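Local coordinates for protein metallo-beta-lactamase (Serratia marcescens, PDB 6K4T) that probably hydrolyses the beta-lactam ring of antibiotics with a pair of zinc ions, as a subclass B3 metallo-beta-lactamase, at residues G25-L30 with A214-N219; S70-E75 with F172-T177; A96-T101 with G149-G154. All coordinates share one frame; numbering follows the deposited sequence.

Contact 1: residues G25-L30 with A214-N219; sequences GISAVL and AHPEVN. With ZN (zinc ion), chain C; JKE (2-sulfanylbenzoic acid), chain D.
Ile26 and His215 lie side by side and point the same way, joining two loops beside the second zinc site of the metallo-beta-lactamase alpha-beta-beta-alpha fold. The site illustrates how a metal ligand is set by its second shell. From CB, the His215 side chain turns to the side opposite its own carbonyl carbon (chi1 -72°), which carries the imidazole toward the metal. His215 ND1, next to CG, gives its N-H to a water 2.8 Å away, held in the ring plane. His215 CE1 is approached obliquely by the end of Ile26, whose CD1 comes within 3.5 Å of it. On the other flank, His215 CD2 lies 3.1 Å from carboxylate oxygen OD2 of the bound 2-sulfanylbenzoic acid. The tip, NE2, coordinates the zinc ion, a sphere completed by Asp76, His77 and the ligand's sulfur and OD2.

The water that accepts from ND1 donates to Glu217 OE1 and to Gly25 O, so both loops take part in fixing the rotation of the ring. With ND1 serving as donor, NE2 can offer its lone pair to the metal.

Next to the histidine the backbones are joined directly: Ser27 N donates to Ala214 O over 2.9 Å, nearly straight at 166°. Pro216 packs beside this bond, its CD 3.3 Å from Gly25 O. Ser27 OG, which is hydrogen-bonded to Ala213 O, also meets the proline, resting 3.3 Å from Pro216 CB.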
loop_
_atom_site.group_PDB
_atom_site.type_symbol
_atom_site.label_atom_id
_atom_site.label_comp_id
_atom_site.label_asym_id
_atom_site.label_seq_id
_atom_site.Cartn_x
_atom_site.Cartn_y
_atom_site.Cartn_z
ATOM N N GLY A 25 4.662 -4.834 11.055
ATOM C CA GLY A 25 4.699 -5.756 9.917
ATOM C C GLY A 25 3.980 -5.276 8.659
ATOM O O GLY A 25 4.128 -5.901 7.621
ATOM N N ILE A 26 3.136 -4.242 8.771
ATOM C CA ILE A 26 2.368 -3.750 7.623
ATOM C C ILE A 26 2.483 -2.233 7.546
ATOM O O ILE A 26 2.228 -1.515 8.519
ATOM C CB ILE A 26 0.880 -4.162 7.661
ATOM C CG1 ILE A 26 0.748 -5.685 7.720
ATOM C CG2 ILE A 26 0.133 -3.576 6.481
ATOM C CD1 ILE A 26 1.050 -6.351 6.408
ATOM N N SER A 27 2.819 -1.717 6.363
ATOM C CA SER A 27 2.947 -0.276 6.168
ATOM C C SER A 27 1.584 0.406 6.192
ATOM O O SER A 27 0.625 -0.075 5.614
ATOM C CB SER A 27 3.637 0.048 4.880
ATOM O OG SER A 27 4.946 -0.473 4.920
ATOM N N ALA A 28 1.553 1.581 6.816
ATOM C CA ALA A 28 0.539 2.572 6.584
ATOM C C ALA A 28 1.237 3.919 6.662
ATOM O O ALA A 28 2.182 4.105 7.441
ATOM C CB ALA A 28 -0.562 2.467 7.615
ATOM N N VAL A 29 0.801 4.862 5.826
ATOM C CA VAL A 29 1.434 6.168 5.727
ATOM C C VAL A 29 0.373 7.258 5.919
ATOM O O VAL A 29 -0.709 7.229 5.341
ATOM C CB VAL A 29 2.191 6.331 4.399
ATOM C CG1 VAL A 29 2.433 7.793 4.054
ATOM C CG2 VAL A 29 3.489 5.540 4.425
ATOM N N LEU A 30 0.730 8.258 6.727
ATOM C CA LEU A 30 -0.031 9.483 6.807
ATOM C C LEU A 30 0.700 10.583 6.044
ATOM O O LEU A 30 1.878 10.893 6.347
ATOM C CB LEU A 30 -0.219 9.896 8.263
ATOM C CG LEU A 30 -1.214 11.039 8.450
ATOM C CD1 LEU A 30 -2.642 10.524 8.309
ATOM C CD2 LEU A 30 -1.026 11.744 9.772
ATOM N N ALA A 214 4.112 -2.073 0.724
ATOM C CA ALA A 214 2.978 -2.440 1.579
ATOM C C ALA A 214 3.412 -3.403 2.695
ATOM O O ALA A 214 3.021 -3.237 3.859
ATOM C CB ALA A 214 1.883 -3.037 0.730
ATOM N N HIS A 215 4.229 -4.396 2.340
ATOM C CA HIS A 215 5.027 -5.158 3.303
ATOM C C HIS A 215 6.363 -4.452 3.452
ATOM O O HIS A 215 7.160 -4.482 2.512
ATOM C CB HIS A 215 5.201 -6.622 2.844
ATOM C CG HIS A 215 3.933 -7.402 2.975
ATOM N ND1 HIS A 215 3.567 -7.988 4.174
ATOM C CD2 HIS A 215 2.912 -7.635 2.111
ATOM C CE1 HIS A 215 2.386 -8.553 4.044
ATOM N NE2 HIS A 215 1.964 -8.375 2.779
ATOM N N PRO A 216 6.621 -3.756 4.585
ATOM C CA PRO A 216 7.715 -2.784 4.628
ATOM C C PRO A 216 9.084 -3.418 4.349
ATOM O O PRO A 216 9.953 -2.759 3.826
ATOM C CB PRO A 216 7.600 -2.158 6.029
ATOM C CG PRO A 216 6.747 -3.115 6.828
ATOM C CD PRO A 216 5.831 -3.775 5.826
ATOM N N GLU A 217 9.249 -4.690 4.698
ATOM C CA GLU A 217 10.573 -5.324 4.535
ATOM C C GLU A 217 10.916 -5.565 3.057
ATOM O O GLU A 217 12.084 -5.814 2.699
ATOM C CB GLU A 217 10.649 -6.624 5.339
ATOM C CG GLU A 217 9.849 -7.779 4.774
ATOM C CD GLU A 217 8.337 -7.750 4.876
ATOM O OE1 GLU A 217 7.764 -6.900 5.632
ATOM O OE2 GLU A 217 7.727 -8.577 4.126
ATOM N N VAL A 218 9.908 -5.449 2.192
ATOM C CA VAL A 218 10.123 -5.604 0.767
ATOM C C VAL A 218 11.176 -4.606 0.274
ATOM O O VAL A 218 11.970 -4.944 -0.603
ATOM C CB VAL A 218 8.796 -5.522 -0.013
ATOM C CG1 VAL A 218 9.007 -5.216 -1.491
ATOM C CG2 VAL A 218 8.038 -6.828 0.137
ATOM N N ASN A 219 11.194 -3.397 0.837
ATOM C CA ASN A 219 12.247 -2.414 0.549
ATOM C C ASN A 219 13.068 -2.125 1.808
ATOM O O ASN A 219 13.501 -0.976 2.028
ATOM C CB ASN A 219 11.694 -1.128 -0.073
ATOM C CG ASN A 219 12.779 -0.173 -0.518
ATOM O OD1 ASN A 219 13.856 -0.610 -0.926
ATOM N ND2 ASN A 219 12.534 1.125 -0.399
HETATM ZN ZN ZN C . -0.013 -8.475 2.169
HETATM S SD JKE D . -1.238 -10.238 1.237
HETATM C CG JKE D . 1.549 -9.602 -0.395
HETATM C CZ JKE D . 1.192 -10.971 0.025
HETATM C CD1 JKE D . -0.239 -12.714 1.049
HETATM O OD1 JKE D . 2.507 -9.478 -1.159
HETATM C CD2 JKE D . 1.875 -13.300 0.064
HETATM O OD2 JKE D . 0.888 -8.552 0.008
HETATM C CE1 JKE D . -0.030 -11.368 0.726
HETATM C CE2 JKE D . 2.119 -11.980 -0.268
HETATM C CG1 JKE D . 0.708 -13.680 0.713
HETATM O O HOH W 1 5.306 -7.911 6.393
#

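Contact 2: residues S70-E75 with F172-T177. With ZN (zinc ion), chain B; JKE (2-sulfanylbenzoic acid), chain D.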
loop_
_atom_site.group_PDB
_atom_site.type_symbol
_atom_site.label_atom_id
_atom_site.label_comp_id
_atom_site.label_asym_id
_atom_site.label_seq_id
_atom_site.Cartn_x
_atom_site.Cartn_y
_atom_site.Cartn_z
ATOM N N SER A 70 -6.439 2.713 -0.512
ATOM C CA SER A 70 -6.190 1.287 -0.381
ATOM C C SER A 70 -5.256 0.822 -1.500
ATOM O O SER A 70 -5.520 1.083 -2.686
ATOM C CB SER A 70 -7.493 0.533 -0.432
ATOM O OG SER A 70 -7.268 -0.875 -0.499
ATOM N N THR A 71 -4.192 0.122 -1.125
ATOM C CA THR A 71 -3.372 -0.604 -2.109
ATOM C C THR A 71 -4.145 -1.812 -2.656
ATOM O O THR A 71 -4.490 -1.829 -3.827
ATOM C CB THR A 71 -2.027 -1.052 -1.521
ATOM O OG1 THR A 71 -2.272 -1.793 -0.318
ATOM C CG2 THR A 71 -1.086 0.112 -1.280
ATOM N N HIS A 72 -4.408 -2.808 -1.802
ATOM C CA HIS A 72 -5.255 -3.885 -2.212
ATOM C C HIS A 72 -6.025 -4.478 -1.042
ATOM O O HIS A 72 -5.694 -4.276 0.124
ATOM C CB HIS A 72 -4.461 -4.958 -2.958
ATOM C CG HIS A 72 -3.571 -5.823 -2.118
ATOM N ND1 HIS A 72 -2.248 -5.528 -1.877
ATOM C CD2 HIS A 72 -3.817 -7.006 -1.491
ATOM C CE1 HIS A 72 -1.716 -6.478 -1.113
ATOM N NE2 HIS A 72 -2.662 -7.410 -0.870
ATOM N N SER A 73 -7.043 -5.257 -1.419
ATOM C CA SER A 73 -8.115 -5.680 -0.539
ATOM C C SER A 73 -7.866 -7.078 0.036
ATOM O O SER A 73 -8.660 -7.981 -0.188
ATOM C CB SER A 73 -9.409 -5.607 -1.300
ATOM O OG SER A 73 -9.283 -6.229 -2.568
ATOM N N HIS A 74 -6.755 -7.232 0.774
ATOM C CA HIS A 74 -6.572 -8.402 1.668
ATOM C C HIS A 74 -6.541 -7.941 3.127
ATOM O O HIS A 74 -6.250 -6.771 3.427
ATOM C CB HIS A 74 -5.292 -9.178 1.319
ATOM C CG HIS A 74 -5.361 -9.821 -0.018
ATOM N ND1 HIS A 74 -4.253 -10.104 -0.783
ATOM C CD2 HIS A 74 -6.433 -10.211 -0.734
ATOM C CE1 HIS A 74 -4.652 -10.678 -1.901
ATOM N NE2 HIS A 74 -5.974 -10.737 -1.912
ATOM N N GLU A 75 -6.828 -8.874 4.037
ATOM C CA GLU A 75 -7.022 -8.548 5.445
ATOM C C GLU A 75 -5.810 -7.811 6.041
ATOM O O GLU A 75 -5.999 -7.043 6.982
ATOM C CB GLU A 75 -7.347 -9.811 6.244
ATOM C CG GLU A 75 -6.208 -10.812 6.345
ATOM C CD GLU A 75 -6.416 -12.065 7.182
ATOM O OE1 GLU A 75 -7.034 -11.955 8.239
ATOM O OE2 GLU A 75 -5.911 -13.139 6.787
ATOM N N PHE A 172 4.119 4.620 -2.560
ATOM C CA PHE A 172 3.592 3.577 -1.688
ATOM C C PHE A 172 3.259 2.400 -2.599
ATOM O O PHE A 172 2.262 2.406 -3.325
ATOM C CB PHE A 172 2.382 4.052 -0.876
ATOM C CG PHE A 172 2.015 3.171 0.305
ATOM C CD1 PHE A 172 1.529 1.888 0.121
ATOM C CD2 PHE A 172 2.171 3.609 1.606
ATOM C CE1 PHE A 172 1.191 1.084 1.198
ATOM C CE2 PHE A 172 1.843 2.807 2.685
ATOM C CZ PHE A 172 1.359 1.537 2.476
ATOM N N ALA A 173 4.139 1.406 -2.579
ATOM C CA ALA A 173 4.144 0.354 -3.571
ATOM C C ALA A 173 3.205 -0.772 -3.147
ATOM O O ALA A 173 3.443 -1.411 -2.113
ATOM C CB ALA A 173 5.544 -0.170 -3.793
ATOM N N ASP A 174 2.188 -1.041 -3.979
ATOM C CA ASP A 174 1.354 -2.211 -3.796
ATOM C C ASP A 174 2.194 -3.482 -3.994
ATOM O O ASP A 174 3.281 -3.472 -4.591
ATOM C CB ASP A 174 0.168 -2.192 -4.744
ATOM C CG ASP A 174 -0.892 -3.226 -4.419
ATOM O OD1 ASP A 174 -0.938 -3.668 -3.254
ATOM O OD2 ASP A 174 -1.727 -3.478 -5.313
ATOM N N SER A 175 1.684 -4.573 -3.428
ATOM C CA SER A 175 2.261 -5.893 -3.619
ATOM C C SER A 175 2.145 -6.328 -5.087
ATOM O O SER A 175 1.102 -6.179 -5.706
ATOM C CB SER A 175 1.589 -6.862 -2.700
ATOM O OG SER A 175 1.723 -6.426 -1.357
ATOM N N LEU A 176 3.224 -6.904 -5.619
ATOM C CA LEU A 176 3.295 -7.393 -6.976
ATOM C C LEU A 176 3.520 -8.913 -6.998
ATOM O O LEU A 176 4.149 -9.444 -7.917
ATOM C CB LEU A 176 4.459 -6.687 -7.673
ATOM C CG LEU A 176 4.409 -5.160 -7.700
ATOM C CD1 LEU A 176 5.588 -4.579 -8.465
ATOM C CD2 LEU A 176 3.099 -4.679 -8.297
ATOM N N THR A 177 3.093 -9.611 -5.947
ATOM C CA THR A 177 3.482 -10.979 -5.696
ATOM C C THR A 177 2.468 -11.986 -6.252
ATOM O O THR A 177 1.265 -11.936 -6.018
ATOM C CB THR A 177 3.623 -11.196 -4.190
ATOM O OG1 THR A 177 2.383 -10.823 -3.582
ATOM C CG2 THR A 177 4.762 -10.394 -3.599
HETATM ZN ZN ZN B . -2.282 -9.397 -0.558
HETATM S SD JKE D . -1.238 -10.238 1.237
HETATM C CG JKE D . 1.549 -9.602 -0.395
HETATM C CZ JKE D . 1.192 -10.971 0.025
HETATM C CD1 JKE D . -0.239 -12.714 1.049
HETATM O OD1 JKE D . 2.507 -9.478 -1.159
HETATM C CD2 JKE D . 1.875 -13.300 0.064
HETATM O OD2 JKE D . 0.888 -8.552 0.008
HETATM C CE1 JKE D . -0.030 -11.368 0.726
HETATM C CE2 JKE D . 2.119 -11.980 -0.268
HETATM C CG1 JKE D . 0.708 -13.680 0.713
#
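His72 and Asp174 are joined by a hydrogen bond in which ND1 donates its N-H to OD1 over 2.7 Å at 162°. OD1 receives it with its syn lone pair and lies 12° out of the imidazole plane, although the ring and carboxylate planes are turned 39° apart. This second-shell contact directs the opposite nitrogen, NE2, at the first zinc ion, 2.0 Å away, and may make the ring a stronger donor to it.

Close packing continues on the buried side. Thr71 lays CB 3.3 Å from Asp174 OD1 and sends CG2 against the Phe172 ring, meeting CD1 and CE1 alike at 3.5 Å, while its hydroxyl turns to Asp41.

His72 CE1 still approaches Ser175 OG, at 3.4 Å in the conformer given here; beyond Ser175 the two segments part, and the bound 2-sulfanylbenzoic acid occupies the ground between them. Its sulfur joins His72 NE2 and His74 ND1 on the zinc. Partly exposed Thr177 donates from OG1 to the ligand's carboxylate oxygen OD1. Ser175 OG reaches the ligand's OD2 in one of its two conformers.

In the fold, 70-75 runs from strand 65-69 into helix 75-78, whereas 172-177 leaves strand 166-173 and packs against helices 190-205 and 241-260.

Contact 3: residues A96-T101 with G149-G154. With ZN (zinc ion), chain B; JKE (2-sulfanylbenzoic acid), chain D.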
loop_
_atom_site.group_PDB
_atom_site.type_symbol
_atom_site.label_atom_id
_atom_site.label_comp_id
_atom_site.label_asym_id
_atom_site.label_seq_id
_atom_site.Cartn_x
_atom_site.Cartn_y
_atom_site.Cartn_z
ATOM N N ALA A 96 -11.041 0.137 -9.139
ATOM C CA ALA A 96 -12.439 -0.162 -9.415
ATOM C C ALA A 96 -12.773 -1.600 -9.032
ATOM O O ALA A 96 -13.802 -1.869 -8.431
ATOM C CB ALA A 96 -12.738 0.108 -10.871
ATOM N N ALA A 97 -11.907 -2.530 -9.413
ATOM C CA ALA A 97 -12.231 -3.966 -9.236
ATOM C C ALA A 97 -12.075 -4.424 -7.774
ATOM O O ALA A 97 -12.441 -5.539 -7.465
ATOM C CB ALA A 97 -11.361 -4.809 -10.135
ATOM N N ASN A 98 -11.523 -3.605 -6.882
ATOM C CA ASN A 98 -11.417 -3.981 -5.478
ATOM C C ASN A 98 -12.502 -3.304 -4.630
ATOM O O ASN A 98 -12.585 -3.567 -3.421
ATOM C CB ASN A 98 -10.029 -3.664 -4.914
ATOM C CG ASN A 98 -8.937 -4.622 -5.344
ATOM O OD1 ASN A 98 -9.196 -5.588 -6.061
ATOM N ND2 ASN A 98 -7.713 -4.353 -4.893
ATOM N N VAL A 99 -13.290 -2.396 -5.223
ATOM C CA VAL A 99 -14.263 -1.659 -4.430
ATOM C C VAL A 99 -15.202 -2.625 -3.696
ATOM O O VAL A 99 -15.473 -2.470 -2.496
ATOM C CB VAL A 99 -15.017 -0.653 -5.319
ATOM C CG1 VAL A 99 -16.295 -0.169 -4.673
ATOM C CG2 VAL A 99 -14.128 0.519 -5.693
ATOM N N ASP A 100 -15.767 -3.592 -4.415
ATOM C CA ASP A 100 -16.746 -4.493 -3.847
ATOM C C ASP A 100 -16.120 -5.304 -2.696
ATOM O O ASP A 100 -16.745 -5.548 -1.675
ATOM C CB ASP A 100 -17.309 -5.392 -4.946
ATOM C CG ASP A 100 -18.512 -6.188 -4.497
ATOM O OD1 ASP A 100 -19.502 -5.547 -4.108
ATOM O OD2 ASP A 100 -18.435 -7.423 -4.535
ATOM N N THR A 101 -14.862 -5.707 -2.868
ATOM C CA THR A 101 -14.164 -6.443 -1.826
ATOM C C THR A 101 -13.995 -5.607 -0.567
ATOM O O THR A 101 -14.180 -6.102 0.543
ATOM C CB THR A 101 -12.778 -6.914 -2.279
ATOM O OG1 THR A 101 -12.906 -7.618 -3.516
ATOM C CG2 THR A 101 -12.124 -7.774 -1.220
ATOM N N GLY A 149 -2.746 -7.615 -10.517
ATOM C CA GLY A 149 -2.076 -8.890 -10.642
ATOM C C GLY A 149 -2.200 -9.710 -9.382
ATOM O O GLY A 149 -2.714 -10.824 -9.387
ATOM N N HIS A 150 -1.724 -9.137 -8.280
ATOM C CA HIS A 150 -1.951 -9.685 -6.940
ATOM C C HIS A 150 -3.448 -9.625 -6.609
ATOM O O HIS A 150 -3.985 -10.558 -6.021
ATOM C CB HIS A 150 -1.033 -8.985 -5.936
ATOM C CG HIS A 150 -1.117 -9.502 -4.542
ATOM N ND1 HIS A 150 -0.422 -10.622 -4.118
ATOM C CD2 HIS A 150 -1.789 -9.048 -3.459
ATOM C CE1 HIS A 150 -0.653 -10.812 -2.819
ATOM N NE2 HIS A 150 -1.486 -9.854 -2.393
ATOM N N THR A 151 -4.081 -8.519 -7.020
ATOM C CA THR A 151 -5.554 -8.364 -7.039
ATOM C C THR A 151 -5.896 -7.573 -8.295
ATOM O O THR A 151 -5.027 -6.861 -8.824
ATOM C CB THR A 151 -6.097 -7.632 -5.804
ATOM O OG1 THR A 151 -5.638 -6.276 -5.836
ATOM C CG2 THR A 151 -5.743 -8.306 -4.491
ATOM N N GLU A 152 -7.163 -7.628 -8.737
ATOM C CA GLU A 152 -7.498 -6.948 -9.968
ATOM C C GLU A 152 -7.462 -5.428 -9.749
ATOM O O GLU A 152 -7.128 -4.659 -10.664
ATOM C CB GLU A 152 -8.869 -7.364 -10.489
ATOM C CG GLU A 152 -8.912 -8.731 -11.136
ATOM C CD GLU A 152 -10.236 -9.065 -11.801
ATOM O OE1 GLU A 152 -11.138 -8.233 -11.724
ATOM O OE2 GLU A 152 -10.346 -10.146 -12.416
ATOM N N GLY A 153 -7.809 -4.958 -8.539
ATOM C CA GLY A 153 -7.941 -3.517 -8.284
ATOM C C GLY A 153 -6.759 -2.889 -7.560
ATOM O O GLY A 153 -6.874 -1.789 -7.025
ATOM N N GLY A 154 -5.590 -3.542 -7.588
ATOM C CA GLY A 154 -4.406 -3.013 -6.891
ATOM C C GLY A 154 -4.008 -1.648 -7.406
ATOM O O GLY A 154 -3.950 -1.431 -8.624
HETATM ZN ZN ZN B . -2.282 -9.397 -0.558
HETATM S SD JKE D . -1.238 -10.238 1.237
HETATM C CG JKE D . 1.549 -9.602 -0.395
HETATM C CZ JKE D . 1.192 -10.971 0.025
HETATM C CD1 JKE D . -0.239 -12.714 1.049
HETATM O OD1 JKE D . 2.507 -9.478 -1.159
HETATM C CD2 JKE D . 1.875 -13.300 0.064
HETATM O OD2 JKE D . 0.888 -8.552 0.008
HETATM C CE1 JKE D . -0.030 -11.368 0.726
HETATM C CE2 JKE D . 2.119 -11.980 -0.268
HETATM C CG1 JKE D . 0.708 -13.680 0.713
#
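A type I beta turn, Thr151 to Gly154, follows directly on the zinc ligand His150, and the amide of Asn98 holds it from the segment that leads into helix 99-104. The case shows how one planar group can address two points of a turn. Asn98 ND2 donates to Thr151 OG1 at 3.0 Å, almost straight at 170°, with the hydroxyl oxygen only 1° out of the amide plane. Its OD1 accepts from Gly153 N, 2.9 Å away, in a weak bond bent to 135°. The pair of bonds settles which end of the amide is which.

Gly153 has no side chain to stand between the chains, and its CA comes within 4.4 Å of Ala97 CA; the backbone there packs against the Asn98 amide, whose CG is 3.3 Å from Gly153 CA. On the exposed side the contact becomes apolar, Ala97 CB meeting Glu152 CB at 3.6 Å.

At the inner end, His150 carries its ring away from its own backbone N. This places NE2 2.0 Å from the zinc ion, while ND1 is held by Thr177 O and CE1 passes obliquely by ring atom CZ of the bound 2-sulfanylbenzoic acid. Thr151, steadied by Asn98, packs in turn against His72. The arrangement is that of the three-histidine zinc site of metallo-beta-lactamases, in which His72, His74 and His150 share one metal ion.

The three contacts are concentric along the chain: 25-30 pairs with 214-219, 70-75 with 172-177 inside it, and 96-101 with 149-154 innermost. Their first segments all adjoin strands of the seven-stranded sheet, and their second segments adjoin strands of the five-stranded one, so each contact ties the two halves of the sandwich together. Contact 2 is central, its centre about 10 Å from that of contact 1 and about 9 Å from that of contact 3, whereas contacts 1 and 3 have centres about 19 Å apart and do not touch. All three reach the bound ligand: contact 1 at one zinc ion, contacts 2 and 3 at the other, so the dinuclear site is assembled from loops far apart in sequence.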